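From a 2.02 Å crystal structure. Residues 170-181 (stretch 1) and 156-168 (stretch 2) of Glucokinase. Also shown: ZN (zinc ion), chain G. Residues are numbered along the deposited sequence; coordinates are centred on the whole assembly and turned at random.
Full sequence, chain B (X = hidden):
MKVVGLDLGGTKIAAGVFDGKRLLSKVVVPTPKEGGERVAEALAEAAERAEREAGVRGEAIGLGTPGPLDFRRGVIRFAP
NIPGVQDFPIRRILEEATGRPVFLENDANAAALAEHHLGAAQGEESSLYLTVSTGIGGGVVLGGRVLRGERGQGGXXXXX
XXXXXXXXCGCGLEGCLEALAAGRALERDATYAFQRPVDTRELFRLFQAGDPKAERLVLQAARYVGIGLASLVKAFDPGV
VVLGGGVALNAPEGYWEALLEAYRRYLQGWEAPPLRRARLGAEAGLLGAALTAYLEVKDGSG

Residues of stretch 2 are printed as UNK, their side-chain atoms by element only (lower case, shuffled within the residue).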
# COMPACT_ATOMS: atom_id res chain seq x y z
N GLY B 170 -5.21 5.92 16.67
CA GLY B 170 -5.52 5.92 18.12
C GLY B 170 -6.29 4.69 18.57
O GLY B 170 -6.23 4.30 19.75
N CYS B 171 -6.99 4.02 17.64
CA CYS B 171 -7.77 2.81 18.01
C CYS B 171 -6.93 1.55 18.32
O CYS B 171 -7.41 0.64 18.99
CB CYS B 171 -8.83 2.50 16.97
SG CYS B 171 -8.20 1.57 15.55
N GLY B 172 -5.67 1.51 17.85
CA GLY B 172 -4.81 0.39 18.11
C GLY B 172 -4.38 -0.30 16.82
O GLY B 172 -3.55 -1.25 16.83
N LEU B 173 -4.95 0.17 15.70
CA LEU B 173 -4.59 -0.34 14.39
C LEU B 173 -3.68 0.60 13.61
O LEU B 173 -3.01 1.46 14.19
CB LEU B 173 -5.86 -0.67 13.58
CG LEU B 173 -6.90 -1.55 14.28
CD1 LEU B 173 -8.18 -1.67 13.44
CD2 LEU B 173 -6.30 -2.92 14.68
N GLU B 174 -3.65 0.46 12.29
CA GLU B 174 -2.84 1.40 11.50
C GLU B 174 -3.51 1.52 10.13
O GLU B 174 -4.16 0.60 9.70
CB GLU B 174 -1.39 0.88 11.36
CG GLU B 174 -1.08 0.09 10.05
CD GLU B 174 -1.62 -1.33 10.05
OE1 GLU B 174 -2.04 -1.88 11.12
OE2 GLU B 174 -1.60 -1.95 8.96
N GLY B 175 -3.36 2.66 9.47
CA GLY B 175 -3.93 2.80 8.14
C GLY B 175 -5.43 2.94 8.08
O GLY B 175 -6.01 2.76 7.01
N CYS B 176 -6.07 3.22 9.24
CA CYS B 176 -7.50 3.50 9.33
C CYS B 176 -7.77 4.78 8.58
O CYS B 176 -6.91 5.66 8.53
CB CYS B 176 -7.89 3.69 10.82
SG CYS B 176 -7.86 2.17 11.69
N LEU B 177 -8.98 4.93 8.06
CA LEU B 177 -9.34 6.19 7.45
C LEU B 177 -9.05 7.37 8.41
O LEU B 177 -8.48 8.39 8.00
CB LEU B 177 -10.83 6.16 7.04
CG LEU B 177 -11.44 7.43 6.46
CD1 LEU B 177 -10.64 7.99 5.28
CD2 LEU B 177 -12.94 7.17 6.06
N GLU B 178 -9.41 7.21 9.69
CA GLU B 178 -9.15 8.28 10.65
C GLU B 178 -7.68 8.66 10.68
O GLU B 178 -7.30 9.84 10.65
CB GLU B 178 -9.55 7.86 12.08
CG GLU B 178 -9.20 8.94 13.09
CD GLU B 178 -9.94 8.76 14.41
OE1 GLU B 178 -11.10 9.19 14.47
OE2 GLU B 178 -9.37 8.16 15.35
N ALA B 179 -6.84 7.65 10.76
CA ALA B 179 -5.42 7.89 10.94
C ALA B 179 -4.78 8.47 9.64
O ALA B 179 -3.61 8.92 9.65
CB ALA B 179 -4.74 6.60 11.32
N LEU B 180 -5.53 8.43 8.54
CA LEU B 180 -5.02 8.94 7.27
C LEU B 180 -5.47 10.34 6.97
O LEU B 180 -4.76 11.08 6.27
CB LEU B 180 -5.51 8.05 6.10
CG LEU B 180 -4.88 6.63 6.09
CD1 LEU B 180 -5.66 5.78 5.05
CD2 LEU B 180 -3.32 6.63 5.79
N ALA B 181 -6.69 10.68 7.43
CA ALA B 181 -7.41 11.83 6.88
C ALA B 181 -8.12 12.72 7.89
O ALA B 181 -8.71 13.76 7.50
CB ALA B 181 -8.42 11.35 5.81
N UNK B 156 -18.53 2.39 12.85
CA UNK B 156 -17.28 3.01 13.24
C UNK B 156 -16.46 3.24 11.95
O UNK B 156 -15.45 2.57 11.70
c UNK B 156 -16.54 2.09 14.24
o UNK B 156 -15.72 4.31 15.73
o UNK B 156 -17.14 4.03 17.34
c UNK B 156 -16.59 3.62 16.30
c UNK B 156 -17.03 2.27 15.68
N UNK B 157 -16.97 4.13 11.11
CA UNK B 157 -16.56 4.27 9.71
C UNK B 157 -15.15 4.81 9.59
O UNK B 157 -14.46 4.60 8.59
c UNK B 157 -19.06 4.55 8.92
c UNK B 157 -19.13 3.05 8.64
c UNK B 157 -17.60 5.10 8.91
c UNK B 157 -19.98 5.27 7.91
N UNK B 158 -14.69 5.50 10.64
CA UNK B 158 -13.33 6.02 10.66
C UNK B 158 -12.27 4.93 10.83
O UNK B 158 -11.10 5.22 10.67
N UNK B 159 -12.66 3.69 11.15
CA UNK B 159 -11.65 2.73 11.49
C UNK B 159 -11.60 1.56 10.52
O UNK B 159 -11.08 0.52 10.82
c UNK B 159 -11.57 3.52 13.85
c UNK B 159 -10.47 5.10 14.93
c UNK B 159 -12.47 4.41 14.34
n UNK B 159 -11.77 5.37 15.02
c UNK B 159 -11.75 2.34 12.96
n UNK B 159 -10.33 4.00 14.21
N UNK B 160 -12.14 1.76 9.33
CA UNK B 160 -11.92 0.78 8.26
C UNK B 160 -10.50 0.90 7.76
O UNK B 160 -9.97 2.01 7.65
c UNK B 160 -15.26 1.17 8.11
c UNK B 160 -12.93 0.95 7.14
c UNK B 160 -14.26 0.24 7.47
c UNK B 160 -14.81 -0.40 6.17
N UNK B 161 -9.88 -0.23 7.47
CA UNK B 161 -8.49 -0.22 7.10
C UNK B 161 -8.39 0.14 5.59
O UNK B 161 -8.79 -0.65 4.77
c UNK B 161 -6.36 -1.62 6.98
c UNK B 161 -7.88 -1.60 7.35
o UNK B 161 -8.03 -1.93 8.74
N UNK B 162 -7.79 1.27 5.25
CA UNK B 162 -7.59 1.59 3.85
C UNK B 162 -6.14 1.45 3.43
O UNK B 162 -5.86 1.39 2.24
c UNK B 162 -9.59 4.84 3.41
c UNK B 162 -7.97 3.04 3.58
c UNK B 162 -10.34 2.46 2.97
c UNK B 162 -9.43 3.40 3.82
N UNK B 163 -5.21 1.53 4.38
CA UNK B 163 -3.80 1.40 4.00
C UNK B 163 -3.04 0.49 4.98
O UNK B 163 -2.47 0.97 5.96
c UNK B 163 -1.57 2.48 1.85
c UNK B 163 -1.66 2.79 3.37
c UNK B 163 -0.97 4.11 3.69
c UNK B 163 -3.13 2.80 3.85
N UNK B 164 -2.99 -0.81 4.68
CA UNK B 164 -2.19 -1.73 5.52
C UNK B 164 -0.74 -1.24 5.56
O UNK B 164 -0.17 -0.88 4.54
c UNK B 164 -3.62 -2.97 4.00
c UNK B 164 -3.62 -1.52 3.54
c UNK B 164 -2.31 -3.09 4.79
N UNK B 165 -0.16 -1.17 6.75
CA UNK B 165 1.19 -0.65 6.88
C UNK B 165 1.25 0.88 6.90
O UNK B 165 2.35 1.46 6.88
N UNK B 166 0.08 1.52 6.93
CA UNK B 166 -0.03 2.95 7.12
C UNK B 166 0.23 3.45 8.57
O UNK B 166 0.72 2.71 9.43
N UNK B 167 -0.07 4.70 8.84
CA UNK B 167 0.28 5.30 10.15
C UNK B 167 -0.61 4.79 11.24
O UNK B 167 -1.81 4.59 11.03
c UNK B 167 -0.74 5.66 7.95
c UNK B 167 0.03 6.80 9.96
c UNK B 167 -0.26 6.98 8.49
N UNK B 168 0.00 4.63 12.41
CA UNK B 168 -0.62 4.17 13.66
C UNK B 168 -1.89 4.94 13.94
O UNK B 168 -1.89 6.17 13.78
c UNK B 168 0.40 4.36 14.81
ZN ZN G . -8.34 3.15 13.87
O HOH W 1 -6.68 -0.26 10.14

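Position 156 carries three carbons, the third bearing two oxygens; the acid makes no contact with stretch 1. It is Glu156. Position 157 has four carbons forked at the second, and its end leads away from stretch 1: Leu157. At 158 there is no side-chain atom, and an ideal CB would lie 3.7 Å from CB of Glu178. The backbone does the work, since N of Glu178 donates to O of 158 at 2.8 Å. This is Gly158.

Position 159 has one carbon, then a five-membered ring of three carbons and two nitrogens. One nitrogen binds the ZN ion, as do SG of Cys171 and SG of Cys176. The residue is His159, and its ND1 lies 2.2 Å from ZN; at the ring edge its CE1 lies 3.3 Å from OE2 of Glu178.

Position 160 shows four carbons forked at the second, and its backbone O accepts from N of Leu177 at 3.1 Å: Leu160. At 161 the side chain points away from stretch 1. One carbon carrying one oxygen and one carbon makes this Thr161; its OG1 shares a water with O of Glu174, to which the water donates.

Positions 162 and 163 each have four carbons forked at the second. The first packs against Leu177 and Leu180, the second against Leu180; they are Leu162 and Leu163. Their backbone N atoms both donate to O of Gly175, at 2.9 Å from N of Leu162 and 3.0 Å from N of Leu163.

Position 164 has three carbons closing onto its own N: Pro164. At 165 there are no side-chain atoms and phi is positive, and a CB would jam against the preceding carbonyl: Gly165. Its N donates to OE2 of Glu174 at 2.8 Å, nearly straight. Position 166, also bare, would put a CB 3.0 Å from CA of Gly175: Gly166.

Position 167 again closes three carbons onto N, with a ring carbon against Leu180: Pro167, whose CD is 3.5 Å from CD2 of Leu180. Its O accepts from N of Gly175 at 2.9 Å. Position 168 has one carbon, pointing away: Ala168.

The contact reads as three layers of rules. Zinc ties His159 to both cysteines. Backbone pairing then sets the register, with single bridges at Cys176–Thr161 and Glu174–Ala168. Between them, Gly175 must be bare, because a CB would sit 1.8 Å from O of Leu163. Finally, Leu177 and Leu180 of the helix pack on Leu162, and Leu180 also on Leu163 and Pro167.

Stretch 2, residues 156-168: ELGHLTLLPGGPA
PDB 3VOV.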